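Local coordinates for protein SSD1 (Saccharomyces cerevisiae S288C, PDB 7AM1) that binds untranslated regions of mRNAs and represses translation, as a non-enzymatic pseudonuclease of the RNase II family, at residues D59-A63 with G207-V212; I318-N322 with A709-A713; E377-H381 with I549-K553; R510-P514 with D605-K609; W782-S788 with R907-M913. One frame throughout, in Å; residues are numbered along the deposited sequence.

In the fold
Contacts 2 and 3 are buried, contacts 1 and 5 are partly buried, and contact 4 lies at the surface. The chemistry follows place only in part. Contact 3, between sheet and helix in the RNB domain, has no hydrogen bonds between its segments, only apolar and CH-pi packing, whereas contact 2, where the cold-shock region meets a long helix, mixes methyl packing with a watered amide pair. Contact 4 is polar and charged. Contact 1 sets a turn on a strand and contact 5 sets two turns against each other, each bridged by an asparagine amide; their centres are about 48 Å apart. Contacts 3 and 4 touch directly: Glu551 OE2 forms a salt bridge to Arg510 NH1 at 2.9 Å.

Contact 1: D59-A63 with G207-V212; sequences DRNRA and GHVVAV
The N-terminal sheet has the strand order of an OB fold, and here the turn leaving helix 56-60 settles on its strand 206-214: Asp59, Asn61 and Ala63 meet His208, Val209 and Val212. The backbone N of Val209 gives an almost straight hydrogen bond to Asp59 O (2.7 Å, 177° at the hydrogen), pinning the helix end to the strand. Asn61 then takes positive phi inside a type I' turn from Arg60 to Ala63. A first torsion that turns CG away from the backbone N (chi1 -159°) lowers its amide onto the strand, where ND2 donates to Val209 O at 3.2 Å with that oxygen close to the amide plane. ND2 also bonds to Ala8 O. The other end of the amide is held too: Arg62 comes side-on with NE and NH2 to Asn61 OD1, NE at 3.0 Å, both nitrogens on one face of the amide, so the group has little freedom to flip. Val209 packs against the turn, its CB 3.4 Å from Arg60 O and its CG1 4.3 Å from Ala63 CB; Ala63 CB also brushes Val212 CG2. Further back, Asp59 CB rests on His208 CB at 3.6 Å, while the imidazole turns away to bond Glu72 through NE2. A water donates to both Asp59 OD2 and Gly207 O, tying the carboxylate to the strand. A short helix and the turn after it, packed on the fifth strand and reaching Leu30, Ile54 and Val69, are consistent with an OB fold, which commonly carries a helix between its third and fourth strands.

Contact 2: I318-N322 with A709-A713; sequences ILRDN and AQEQA
Gln712 OE1 takes two donors, Asn322 ND2 at 3.0 Å and water 3 at 3.1 Å. The asparagine nitrogen comes in above the plane of the glutamine carbonyl, whereas OE1 lies in the asparagine's own amide plane; the two amides arrive from opposite directions with their planes 40° apart. ND2 also donates at 2.9 Å to Ile318 O, in the last turn of the helix that Asn322 follows, so its two bonds hold the amide in place. Ile318 O is itself gripped from opposite faces, by the backbone N and by ND2 of Asn322. On the other branch, Asn322 OD1 accepts from Gln708 NE2 and from water 2, which also bonds Asp321 OD2 and accepts from Gln712 NE2. Water 3 links Asp321 OD2 to Gln712 OE1 as well, giving the buried Asn322 amide and Gln712 a small hydrated cluster. The apolar half lies beneath it. Ile318 CG2, the branch anti to the backbone N, presses on Ala709 CB at 3.8 Å and passes 3.6 Å from Gln712 OE1, while CD1 runs on to Ala713 CB at 4.4 Å. Small alanines let the isoleucine in close, the nearest CA pair being Ile318 and Ala709. Val420 touches both Leu319 and Ala709. The contact docks helix 311-321 of the second cold-shock region on long helix 689-725, consistent with the domain packing of RNase II-like proteins.

Contact 3: E377-H381 with I549-K553; sequences EFALH and INEIK
Phe378 and Leu380 project from the same face of strand 378-384 onto helix 544-568, a beta-sheet-to-helix packing inside the RNB domain, where the short strand and helix segments cross nearly at right angles (92°) with axes 11.0 Å apart. Between the two segments there are no hydrogen bonds; what joins them is one CH-pi contact and a cluster of methyl groups. The CH-pi contact belongs to Lys553. Its extended side chain slides along one face of the Phe378 ring in the opposite direction to the phenylalanine, and CE stands 3.8 Å from the ring centroid, 26° off the normal. With CG of Phe378 anti to the backbone N (chi1 -177°), the ring is carried to the helix, where one face meets the lysine. Apolar packing takes up the rest of the ring: Ile552 CG2 sits at its edge, 4.0 Å from CZ, and Ile549 CG2 comes obliquely to CD2 at 4.1 Å. Cutting Phe378 back to an alanine would probably leave the Lys553 methylenes without the surface they lie along, open a gap before Ile549 and Ile552, and leave the lysine chain freer to swing. Leu380 completes the cluster, its CD2 meeting Ile552 CG2 tip to tip at 3.9 Å. Residues beyond the two segments continue this layer: Cys394 touches Phe378, Leu380 and Ile552, while Val499 and Ala503 back Ile552 and Leu483 backs Ile549. The tightest methyl contact is Leu380 CD1 to Ile549 CD1, at 3.6 Å.

Contact 4: R510-P514 with D605-K609; sequences RINDP and DELIK
A Schellman motif ends helix 495-510, and its positive-phi residue, Asn512, is met by Asp605 and Lys609 from helix 604-612. Lys609 NZ donates to the backbone oxygen Asn512 O at 2.6 Å, approaching well above the carbonyl plane. The lysine reaches it fully extended beyond CG, its chain passing beside Ile511 O and its CE lying 4.1 Å from Asp513 CB. The second bond runs the other way: Asn512 ND2 donates to Asp605 OD2 at 2.7 Å, using the syn lone pair of the carboxylate. Amide and carboxylate planes stand almost perpendicular, 88° apart. Both side chains leave their backbone with CG trans to N (chi1 -165° in Asn512, -179° in Asp605), which brings amide and carboxylate together at an oblique crossing. Both segments belong to the RNB domain, and the contact ties the C-terminal end of one of its helices to helix 604-612, where Asp605 and Lys609 are one turn apart. Lys609 NZ also makes a weak bond, part of a salt bridge, to Asp605 OD1, whose position is less sure. Were Asp605 a leucine, Asn512 ND2 would probably lose its acceptor and Lys609 a nearby opposite charge, letting the asparagine amide turn more freely. Asn512 ND2 and Lys609 NZ, both donors, sit 3.3 Å apart without bonding, each directed at its own acceptor. Just before the turn, Arg510 O is held by Asn653 ND2 and Arg510 NH2 bonds Leu652 O.

Contact 5: W782-S788 with R907-M913; sequences WQPGVDS and RALNPFM
Asn910 turns its CG away from the backbone N (chi1 -175°) and Trp782 has CG anti to the carbonyl carbon (chi1 -72°); together these slide the amide over the indole face, the two planes only 21° apart. Segment 782-788 belongs to the DIS3L2-type, OB-clan C-terminal region, and 907-913 runs on from strand 903-908. There Asn910 makes an Asx turn, its OD1 accepting from Phe912 N at 2.8 Å. ND2 faces residues 783-786 and is shared between Val786 O (2.6 Å) and Gln783 O (3.0 Å), so it bridges the two ends of the type II turn from Gln783 to Val786. Beside the amide, Asn910 CA stands over the six-membered ring of Trp782, 3.7 Å from its centroid, and Pro911 CD covers the five-membered ring on the same face, both CH-pi contacts. Trp782 NE1 bonds to Gln881 OE1, which helps fix the ring. Gly785 N donates to Phe912 O at 2.6 Å, where the glycine's positive phi suits the turn. One water joins Ser788 N to Asn910 N. Beyond it, Ser788 OG donates to Ala908 O at 2.9 Å, in the carbonyl plane.

Contact 1: D59-A63 with G207-V212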
# COMPACT_ATOMS: atom_id res chain seq x y z
N ASP A 59 8.88 -27.53 4.75
CA ASP A 59 7.51 -27.61 4.26
C ASP A 59 7.21 -26.54 3.22
O ASP A 59 6.29 -26.72 2.41
CB ASP A 59 6.53 -27.51 5.43
CG ASP A 59 6.55 -28.76 6.30
OD1 ASP A 59 7.15 -29.77 5.88
OD2 ASP A 59 5.98 -28.73 7.41
N ARG A 60 7.94 -25.42 3.23
CA ARG A 60 7.79 -24.43 2.17
C ARG A 60 8.37 -24.92 0.86
O ARG A 60 7.96 -24.46 -0.21
CB ARG A 60 8.47 -23.12 2.57
CG ARG A 60 8.09 -21.95 1.67
CD ARG A 60 8.86 -20.70 2.04
NE ARG A 60 8.74 -20.42 3.47
CZ ARG A 60 9.32 -19.39 4.07
NH1 ARG A 60 10.06 -18.54 3.37
NH2 ARG A 60 9.15 -19.21 5.37
N ASN A 61 9.32 -25.84 0.93
CA ASN A 61 9.86 -26.55 -0.22
C ASN A 61 10.26 -25.61 -1.35
O ASN A 61 9.89 -25.80 -2.51
CB ASN A 61 8.87 -27.61 -0.72
CG ASN A 61 9.54 -28.68 -1.54
OD1 ASN A 61 10.77 -28.71 -1.65
ND2 ASN A 61 8.75 -29.57 -2.11
N ARG A 62 11.05 -24.60 -1.01
CA ARG A 62 11.73 -23.74 -1.98
C ARG A 62 10.78 -22.82 -2.73
O ARG A 62 11.21 -22.14 -3.67
CB ARG A 62 12.53 -24.59 -2.97
CG ARG A 62 13.51 -25.54 -2.27
CD ARG A 62 13.97 -26.69 -3.17
NE ARG A 62 12.89 -27.63 -3.44
CZ ARG A 62 12.59 -28.12 -4.64
NH1 ARG A 62 13.30 -27.78 -5.71
NH2 ARG A 62 11.58 -28.97 -4.77
N ALA A 63 9.51 -22.75 -2.34
CA ALA A 63 8.59 -21.81 -2.97
C ALA A 63 8.97 -20.38 -2.59
O ALA A 63 9.58 -20.14 -1.54
CB ALA A 63 7.15 -22.10 -2.55
N GLY A 207 -0.01 -27.32 6.34
CA GLY A 207 0.36 -28.17 5.23
C GLY A 207 1.80 -27.98 4.82
O GLY A 207 2.60 -27.36 5.52
N HIS A 208 2.13 -28.56 3.66
CA HIS A 208 3.45 -28.40 3.07
C HIS A 208 3.29 -28.31 1.56
O HIS A 208 2.34 -28.83 0.98
CB HIS A 208 4.40 -29.56 3.45
CG HIS A 208 4.01 -30.89 2.88
ND1 HIS A 208 4.90 -31.69 2.21
CD2 HIS A 208 2.84 -31.56 2.90
CE1 HIS A 208 4.29 -32.80 1.83
NE2 HIS A 208 3.04 -32.75 2.24
N VAL A 209 4.25 -27.63 0.93
CA VAL A 209 4.19 -27.34 -0.49
C VAL A 209 4.70 -28.56 -1.26
O VAL A 209 5.82 -29.04 -1.01
CB VAL A 209 5.02 -26.09 -0.82
CG1 VAL A 209 5.14 -25.90 -2.33
CG2 VAL A 209 4.39 -24.85 -0.17
N VAL A 210 3.89 -29.07 -2.18
CA VAL A 210 4.27 -30.23 -2.98
C VAL A 210 4.56 -29.88 -4.42
O VAL A 210 5.06 -30.74 -5.17
CB VAL A 210 3.20 -31.35 -2.91
CG1 VAL A 210 3.00 -31.80 -1.48
CG2 VAL A 210 1.88 -30.88 -3.53
N ALA A 211 4.28 -28.65 -4.85
CA ALA A 211 4.58 -28.23 -6.21
C ALA A 211 4.38 -26.73 -6.31
O ALA A 211 3.57 -26.15 -5.58
CB ALA A 211 3.70 -28.96 -7.23
N VAL A 212 5.12 -26.11 -7.22
CA VAL A 212 4.90 -24.72 -7.60
C VAL A 212 4.07 -24.73 -8.87
O VAL A 212 4.51 -25.26 -9.90
CB VAL A 212 6.21 -23.95 -7.79
CG1 VAL A 212 5.92 -22.53 -8.29
CG2 VAL A 212 7.02 -23.92 -6.50
O HOH W 1 3.58 -27.01 7.96

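Contact 2: I318-N322 with A709-A713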
# COMPACT_ATOMS: atom_id res chain seq x y z
N ILE A 318 14.23 1.19 -5.89
CA ILE A 318 12.83 0.92 -5.59
C ILE A 318 12.10 0.44 -6.84
O ILE A 318 11.32 -0.52 -6.79
CB ILE A 318 12.15 2.16 -4.98
CG1 ILE A 318 12.68 2.39 -3.57
CG2 ILE A 318 10.62 2.01 -5.01
CD1 ILE A 318 12.32 3.73 -2.98
N LEU A 319 12.35 1.09 -7.97
CA LEU A 319 11.68 0.71 -9.21
C LEU A 319 12.09 -0.69 -9.65
O LEU A 319 11.23 -1.52 -9.99
CB LEU A 319 11.97 1.73 -10.31
CG LEU A 319 11.25 3.08 -10.19
CD1 LEU A 319 11.83 4.08 -11.17
CD2 LEU A 319 9.75 2.91 -10.43
N ARG A 320 13.40 -0.97 -9.66
CA ARG A 320 13.87 -2.28 -10.10
C ARG A 320 13.41 -3.39 -9.17
O ARG A 320 13.05 -4.48 -9.62
CB ARG A 320 15.40 -2.32 -10.17
CG ARG A 320 16.10 -1.29 -11.02
CD ARG A 320 15.95 -1.55 -12.50
NE ARG A 320 16.45 -0.41 -13.26
CZ ARG A 320 17.74 -0.23 -13.57
NH1 ARG A 320 18.64 -1.13 -13.19
NH2 ARG A 320 18.12 0.83 -14.26
N ASP A 321 13.47 -3.14 -7.86
CA ASP A 321 13.03 -4.16 -6.90
C ASP A 321 11.57 -4.51 -7.12
O ASP A 321 11.15 -5.63 -6.82
CB ASP A 321 13.23 -3.67 -5.47
CG ASP A 321 13.07 -4.77 -4.45
OD1 ASP A 321 13.64 -5.87 -4.66
OD2 ASP A 321 12.39 -4.54 -3.43
N ASN A 322 10.79 -3.56 -7.63
CA ASN A 322 9.40 -3.80 -7.98
C ASN A 322 9.20 -4.03 -9.47
O ASN A 322 8.10 -3.83 -9.98
CB ASN A 322 8.55 -2.64 -7.46
CG ASN A 322 8.47 -2.63 -5.95
OD1 ASN A 322 7.78 -3.46 -5.36
ND2 ASN A 322 9.18 -1.71 -5.32
N ALA A 709 6.07 0.26 -4.64
CA ALA A 709 7.00 1.32 -5.01
C ALA A 709 6.54 2.66 -4.46
O ALA A 709 7.34 3.42 -3.91
CB ALA A 709 7.15 1.39 -6.53
N GLN A 710 5.25 2.95 -4.57
CA GLN A 710 4.74 4.24 -4.11
C GLN A 710 4.97 4.41 -2.61
O GLN A 710 5.50 5.43 -2.17
CB GLN A 710 3.26 4.38 -4.47
CG GLN A 710 2.57 5.56 -3.80
CD GLN A 710 1.20 5.85 -4.40
OE1 GLN A 710 0.18 5.82 -3.71
NE2 GLN A 710 1.18 6.16 -5.68
N GLU A 711 4.62 3.40 -1.82
CA GLU A 711 4.78 3.53 -0.37
C GLU A 711 6.25 3.50 0.04
O GLU A 711 6.63 4.16 1.01
CB GLU A 711 4.00 2.42 0.34
CG GLU A 711 2.49 2.56 0.13
CD GLU A 711 1.68 2.35 1.40
OE1 GLU A 711 2.16 1.65 2.32
OE2 GLU A 711 0.55 2.88 1.47
N GLN A 712 7.08 2.74 -0.66
CA GLN A 712 8.51 2.73 -0.36
C GLN A 712 9.13 4.09 -0.61
O GLN A 712 10.00 4.54 0.14
CB GLN A 712 9.20 1.65 -1.19
CG GLN A 712 8.98 0.24 -0.64
CD GLN A 712 9.39 -0.85 -1.61
OE1 GLN A 712 10.00 -0.58 -2.65
NE2 GLN A 712 9.05 -2.08 -1.28
N ALA A 713 8.70 4.76 -1.68
CA ALA A 713 9.23 6.09 -1.99
C ALA A 713 8.71 7.13 -1.01
O ALA A 713 9.45 8.03 -0.60
CB ALA A 713 8.89 6.45 -3.43
O HOH W 2 9.55 -4.27 -3.49
O HOH W 3 12.87 -1.67 -2.32

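Contact 3: E377-H381 with I549-K553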
# COMPACT_ATOMS: atom_id res chain seq x y z
N GLU A 377 -7.57 12.37 -17.73
CA GLU A 377 -8.17 11.24 -18.41
C GLU A 377 -9.65 11.07 -18.08
O GLU A 377 -10.27 10.13 -18.60
CB GLU A 377 -7.41 9.95 -18.10
CG GLU A 377 -7.34 9.53 -16.64
CD GLU A 377 -6.42 8.32 -16.46
OE1 GLU A 377 -6.52 7.39 -17.27
OE2 GLU A 377 -5.61 8.30 -15.51
N PHE A 378 -10.23 11.95 -17.27
CA PHE A 378 -11.61 11.84 -16.84
C PHE A 378 -12.24 13.22 -16.86
O PHE A 378 -11.61 14.20 -16.45
CB PHE A 378 -11.69 11.25 -15.43
CG PHE A 378 -13.08 11.04 -14.93
CD1 PHE A 378 -13.82 9.96 -15.38
CD2 PHE A 378 -13.64 11.89 -14.00
CE1 PHE A 378 -15.10 9.74 -14.91
CE2 PHE A 378 -14.91 11.67 -13.52
CZ PHE A 378 -15.64 10.59 -13.98
N ALA A 379 -13.47 13.30 -17.37
CA ALA A 379 -14.19 14.56 -17.47
C ALA A 379 -15.65 14.31 -17.11
O ALA A 379 -16.16 13.20 -17.22
CB ALA A 379 -14.06 15.16 -18.87
N LEU A 380 -16.33 15.39 -16.70
CA LEU A 380 -17.70 15.29 -16.23
C LEU A 380 -18.54 16.43 -16.78
O LEU A 380 -18.03 17.50 -17.09
CB LEU A 380 -17.79 15.37 -14.70
CG LEU A 380 -17.31 14.21 -13.83
CD1 LEU A 380 -17.23 14.69 -12.38
CD2 LEU A 380 -18.24 13.02 -13.97
N HIS A 381 -19.85 16.19 -16.88
CA HIS A 381 -20.80 17.27 -17.02
C HIS A 381 -22.02 16.94 -16.18
O HIS A 381 -22.30 15.78 -15.88
CB HIS A 381 -21.21 17.52 -18.49
CG HIS A 381 -22.18 16.54 -19.06
ND1 HIS A 381 -21.79 15.49 -19.87
CD2 HIS A 381 -23.53 16.47 -18.99
CE1 HIS A 381 -22.85 14.81 -20.26
NE2 HIS A 381 -23.92 15.38 -19.73
N ILE A 549 -14.81 13.01 -6.77
CA ILE A 549 -14.53 12.38 -8.05
C ILE A 549 -14.34 10.88 -7.88
O ILE A 549 -14.72 10.11 -8.77
CB ILE A 549 -13.29 13.04 -8.70
CG1 ILE A 549 -13.52 14.54 -8.92
CG2 ILE A 549 -12.92 12.32 -10.00
CD1 ILE A 549 -14.73 14.91 -9.79
N ASN A 550 -13.77 10.44 -6.76
CA ASN A 550 -13.51 9.02 -6.55
C ASN A 550 -14.82 8.24 -6.40
O ASN A 550 -14.94 7.12 -6.91
CB ASN A 550 -12.62 8.80 -5.32
CG ASN A 550 -11.99 7.40 -5.28
OD1 ASN A 550 -11.60 6.84 -6.31
ND2 ASN A 550 -11.89 6.83 -4.07
N GLU A 551 -15.81 8.81 -5.71
CA GLU A 551 -17.06 8.08 -5.56
C GLU A 551 -17.85 8.05 -6.87
O GLU A 551 -18.59 7.09 -7.13
CB GLU A 551 -17.91 8.68 -4.44
CG GLU A 551 -17.42 8.30 -3.04
CD GLU A 551 -17.54 6.81 -2.75
OE1 GLU A 551 -18.51 6.18 -3.23
OE2 GLU A 551 -16.66 6.27 -2.04
N ILE A 552 -17.69 9.07 -7.71
CA ILE A 552 -18.29 9.02 -9.03
C ILE A 552 -17.62 7.95 -9.88
O ILE A 552 -18.29 7.18 -10.58
CB ILE A 552 -18.24 10.41 -9.71
CG1 ILE A 552 -19.25 11.35 -9.03
CG2 ILE A 552 -18.53 10.30 -11.20
CD1 ILE A 552 -19.07 12.80 -9.41
N LYS A 553 -16.29 7.86 -9.82
CA LYS A 553 -15.57 6.84 -10.58
C LYS A 553 -15.89 5.44 -10.08
O LYS A 553 -15.93 4.49 -10.88
CB LYS A 553 -14.06 7.09 -10.50
CG LYS A 553 -13.58 8.25 -11.37
CD LYS A 553 -12.12 8.58 -11.11
CE LYS A 553 -11.63 9.67 -12.06
NZ LYS A 553 -10.20 10.02 -11.82

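Contact 4: R510-P514 with D605-K609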
# COMPACT_ATOMS: atom_id res chain seq x y z
N ARG A 510 -23.92 3.39 -1.75
CA ARG A 510 -22.88 2.36 -1.75
C ARG A 510 -22.66 1.80 -0.35
O ARG A 510 -22.55 0.58 -0.17
CB ARG A 510 -21.56 2.92 -2.30
CG ARG A 510 -20.49 1.84 -2.50
CD ARG A 510 -19.18 2.39 -3.06
NE ARG A 510 -18.55 3.38 -2.19
CZ ARG A 510 -17.99 3.11 -1.01
NH1 ARG A 510 -17.44 4.09 -0.30
NH2 ARG A 510 -17.97 1.86 -0.54
N ILE A 511 -22.57 2.68 0.66
CA ILE A 511 -22.35 2.22 2.03
C ILE A 511 -23.66 2.08 2.80
O ILE A 511 -23.64 1.83 4.01
CB ILE A 511 -21.38 3.15 2.80
CG1 ILE A 511 -21.97 4.55 2.99
CG2 ILE A 511 -20.04 3.21 2.09
CD1 ILE A 511 -21.30 5.33 4.12
N ASN A 512 -24.79 2.26 2.12
CA ASN A 512 -26.10 1.95 2.72
C ASN A 512 -26.39 2.84 3.93
O ASN A 512 -26.94 2.39 4.94
CB ASN A 512 -26.17 0.47 3.10
CG ASN A 512 -27.57 0.01 3.37
OD1 ASN A 512 -28.51 0.45 2.72
ND2 ASN A 512 -27.73 -0.89 4.34
N ASP A 513 -26.03 4.12 3.83
CA ASP A 513 -26.27 5.09 4.89
C ASP A 513 -26.84 6.36 4.27
O ASP A 513 -26.07 7.22 3.80
CB ASP A 513 -24.99 5.39 5.67
CG ASP A 513 -25.24 6.27 6.88
OD1 ASP A 513 -26.42 6.58 7.14
OD2 ASP A 513 -24.27 6.67 7.55
N PRO A 514 -28.17 6.51 4.24
CA PRO A 514 -28.76 7.67 3.54
C PRO A 514 -28.20 9.02 3.95
O PRO A 514 -28.07 9.91 3.10
CB PRO A 514 -30.25 7.55 3.90
CG PRO A 514 -30.47 6.11 4.11
CD PRO A 514 -29.20 5.60 4.76
N ASP A 605 -20.98 -3.63 5.30
CA ASP A 605 -21.98 -2.61 5.55
C ASP A 605 -21.90 -2.09 6.98
O ASP A 605 -21.62 -0.91 7.22
CB ASP A 605 -23.36 -3.20 5.25
CG ASP A 605 -24.50 -2.22 5.46
OD1 ASP A 605 -24.42 -1.41 6.40
OD2 ASP A 605 -25.47 -2.27 4.68
N GLU A 606 -22.14 -2.96 7.96
CA GLU A 606 -22.22 -2.51 9.35
C GLU A 606 -20.84 -2.19 9.91
O GLU A 606 -20.72 -1.29 10.76
CB GLU A 606 -22.91 -3.57 10.20
CG GLU A 606 -24.36 -3.82 9.80
CD GLU A 606 -25.23 -2.59 9.96
OE1 GLU A 606 -24.89 -1.73 10.80
OE2 GLU A 606 -26.24 -2.47 9.23
N LEU A 607 -19.80 -2.89 9.46
CA LEU A 607 -18.46 -2.64 9.98
C LEU A 607 -17.99 -1.24 9.61
O LEU A 607 -17.54 -0.47 10.46
CB LEU A 607 -17.50 -3.70 9.44
CG LEU A 607 -16.21 -3.92 10.23
CD1 LEU A 607 -15.49 -5.18 9.75
CD2 LEU A 607 -15.30 -2.70 10.10
N ILE A 608 -18.12 -0.88 8.33
CA ILE A 608 -17.69 0.44 7.86
C ILE A 608 -18.50 1.54 8.54
O ILE A 608 -17.96 2.59 8.92
CB ILE A 608 -17.82 0.52 6.33
CG1 ILE A 608 -16.80 -0.39 5.64
CG2 ILE A 608 -17.70 1.97 5.85
CD1 ILE A 608 -15.38 -0.15 6.03
N LYS A 609 -19.81 1.32 8.70
CA LYS A 609 -20.64 2.30 9.38
C LYS A 609 -20.19 2.49 10.82
O LYS A 609 -20.21 3.61 11.34
CB LYS A 609 -22.10 1.85 9.34
CG LYS A 609 -22.77 1.98 7.98
CD LYS A 609 -24.23 1.59 8.06
CE LYS A 609 -24.83 1.42 6.68
NZ LYS A 609 -26.13 0.67 6.70

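Contact 5: W782-S788 with R907-M913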
# COMPACT_ATOMS: atom_id res chain seq x y z
N TRP A 782 10.37 2.50 35.33
CA TRP A 782 11.47 3.24 34.75
C TRP A 782 12.66 3.35 35.69
O TRP A 782 12.52 3.35 36.92
CB TRP A 782 11.02 4.65 34.38
CG TRP A 782 10.11 4.74 33.19
CD1 TRP A 782 8.75 4.69 33.19
CD2 TRP A 782 10.51 4.90 31.83
NE1 TRP A 782 8.27 4.81 31.91
CE2 TRP A 782 9.34 4.94 31.05
CE3 TRP A 782 11.75 5.01 31.19
CZ2 TRP A 782 9.36 5.08 29.67
CZ3 TRP A 782 11.77 5.15 29.82
CH2 TRP A 782 10.59 5.19 29.07
N GLN A 783 13.84 3.47 35.10
CA GLN A 783 15.02 3.91 35.84
C GLN A 783 14.92 5.42 36.03
O GLN A 783 14.95 6.16 35.04
CB GLN A 783 16.29 3.57 35.08
CG GLN A 783 16.51 2.11 34.78
CD GLN A 783 17.75 1.89 33.95
OE1 GLN A 783 18.68 2.70 33.98
NE2 GLN A 783 17.75 0.81 33.17
N PRO A 784 14.80 5.91 37.26
CA PRO A 784 14.64 7.36 37.44
C PRO A 784 15.84 8.12 36.89
O PRO A 784 16.98 7.70 37.03
CB PRO A 784 14.50 7.52 38.96
CG PRO A 784 15.16 6.32 39.53
CD PRO A 784 14.88 5.21 38.55
N GLY A 785 15.55 9.25 36.24
CA GLY A 785 16.58 10.17 35.80
C GLY A 785 17.30 9.81 34.53
O GLY A 785 18.18 10.57 34.10
N VAL A 786 16.99 8.67 33.91
CA VAL A 786 17.68 8.22 32.70
C VAL A 786 16.86 8.64 31.48
O VAL A 786 15.74 8.17 31.29
CB VAL A 786 17.91 6.70 32.72
CG1 VAL A 786 18.66 6.25 31.47
CG2 VAL A 786 18.68 6.31 33.98
N ASP A 787 17.44 9.51 30.65
CA ASP A 787 16.74 10.03 29.49
C ASP A 787 16.66 8.96 28.40
O ASP A 787 17.69 8.42 27.98
CB ASP A 787 17.44 11.28 28.98
CG ASP A 787 16.63 12.04 27.93
OD1 ASP A 787 15.58 11.53 27.48
OD2 ASP A 787 17.05 13.16 27.56
N SER A 788 15.44 8.66 27.95
CA SER A 788 15.24 7.70 26.87
C SER A 788 15.86 8.20 25.57
O SER A 788 16.25 7.40 24.72
CB SER A 788 13.75 7.45 26.63
OG SER A 788 13.12 6.88 27.76
N ARG A 907 10.56 5.56 20.68
CA ARG A 907 10.81 5.30 22.09
C ARG A 907 9.87 6.16 22.93
O ARG A 907 9.56 7.30 22.55
CB ARG A 907 12.26 5.60 22.46
CG ARG A 907 13.27 4.73 21.73
CD ARG A 907 14.66 5.33 21.79
NE ARG A 907 15.67 4.28 21.84
CZ ARG A 907 16.93 4.47 22.22
NH1 ARG A 907 17.36 5.67 22.60
NH2 ARG A 907 17.77 3.44 22.24
N ALA A 908 9.43 5.61 24.05
CA ALA A 908 8.67 6.40 25.02
C ALA A 908 9.60 7.34 25.76
O ALA A 908 10.72 6.98 26.13
CB ALA A 908 7.96 5.49 26.02
N LEU A 909 9.13 8.57 25.96
CA LEU A 909 9.80 9.52 26.83
C LEU A 909 9.76 8.99 28.26
O LEU A 909 8.74 8.49 28.72
CB LEU A 909 9.09 10.88 26.74
CG LEU A 909 9.69 12.07 27.48
CD1 LEU A 909 10.98 12.51 26.82
CD2 LEU A 909 8.70 13.23 27.54
N ASN A 910 10.90 9.07 28.94
CA ASN A 910 10.94 8.70 30.35
C ASN A 910 10.29 9.80 31.18
O ASN A 910 10.87 10.88 31.34
CB ASN A 910 12.37 8.46 30.81
CG ASN A 910 12.46 7.96 32.25
OD1 ASN A 910 11.48 8.00 32.99
ND2 ASN A 910 13.63 7.50 32.65
N PRO A 911 9.11 9.56 31.76
CA PRO A 911 8.47 10.61 32.56
C PRO A 911 9.19 10.88 33.87
O PRO A 911 8.88 11.89 34.52
CB PRO A 911 7.05 10.08 32.79
CG PRO A 911 7.20 8.61 32.74
CD PRO A 911 8.33 8.30 31.79
N PHE A 912 10.11 10.01 34.30
CA PHE A 912 10.86 10.23 35.52
C PHE A 912 12.29 10.70 35.24
O PHE A 912 13.21 10.36 35.99
CB PHE A 912 10.89 8.96 36.36
CG PHE A 912 9.53 8.46 36.72
CD1 PHE A 912 8.85 8.98 37.82
CD2 PHE A 912 8.92 7.47 35.97
CE1 PHE A 912 7.60 8.52 38.15
CE2 PHE A 912 7.67 7.01 36.30
CZ PHE A 912 7.00 7.53 37.39
N MET A 913 12.48 11.47 34.18
CA MET A 913 13.74 12.13 33.89
C MET A 913 13.80 13.46 34.64
O MET A 913 12.77 14.05 34.96
CB MET A 913 13.92 12.35 32.39
CG MET A 913 12.85 13.24 31.76
SD MET A 913 13.08 13.46 29.99
CE MET A 913 14.68 14.28 29.99
O HOH W 4 13.33 10.65 28.61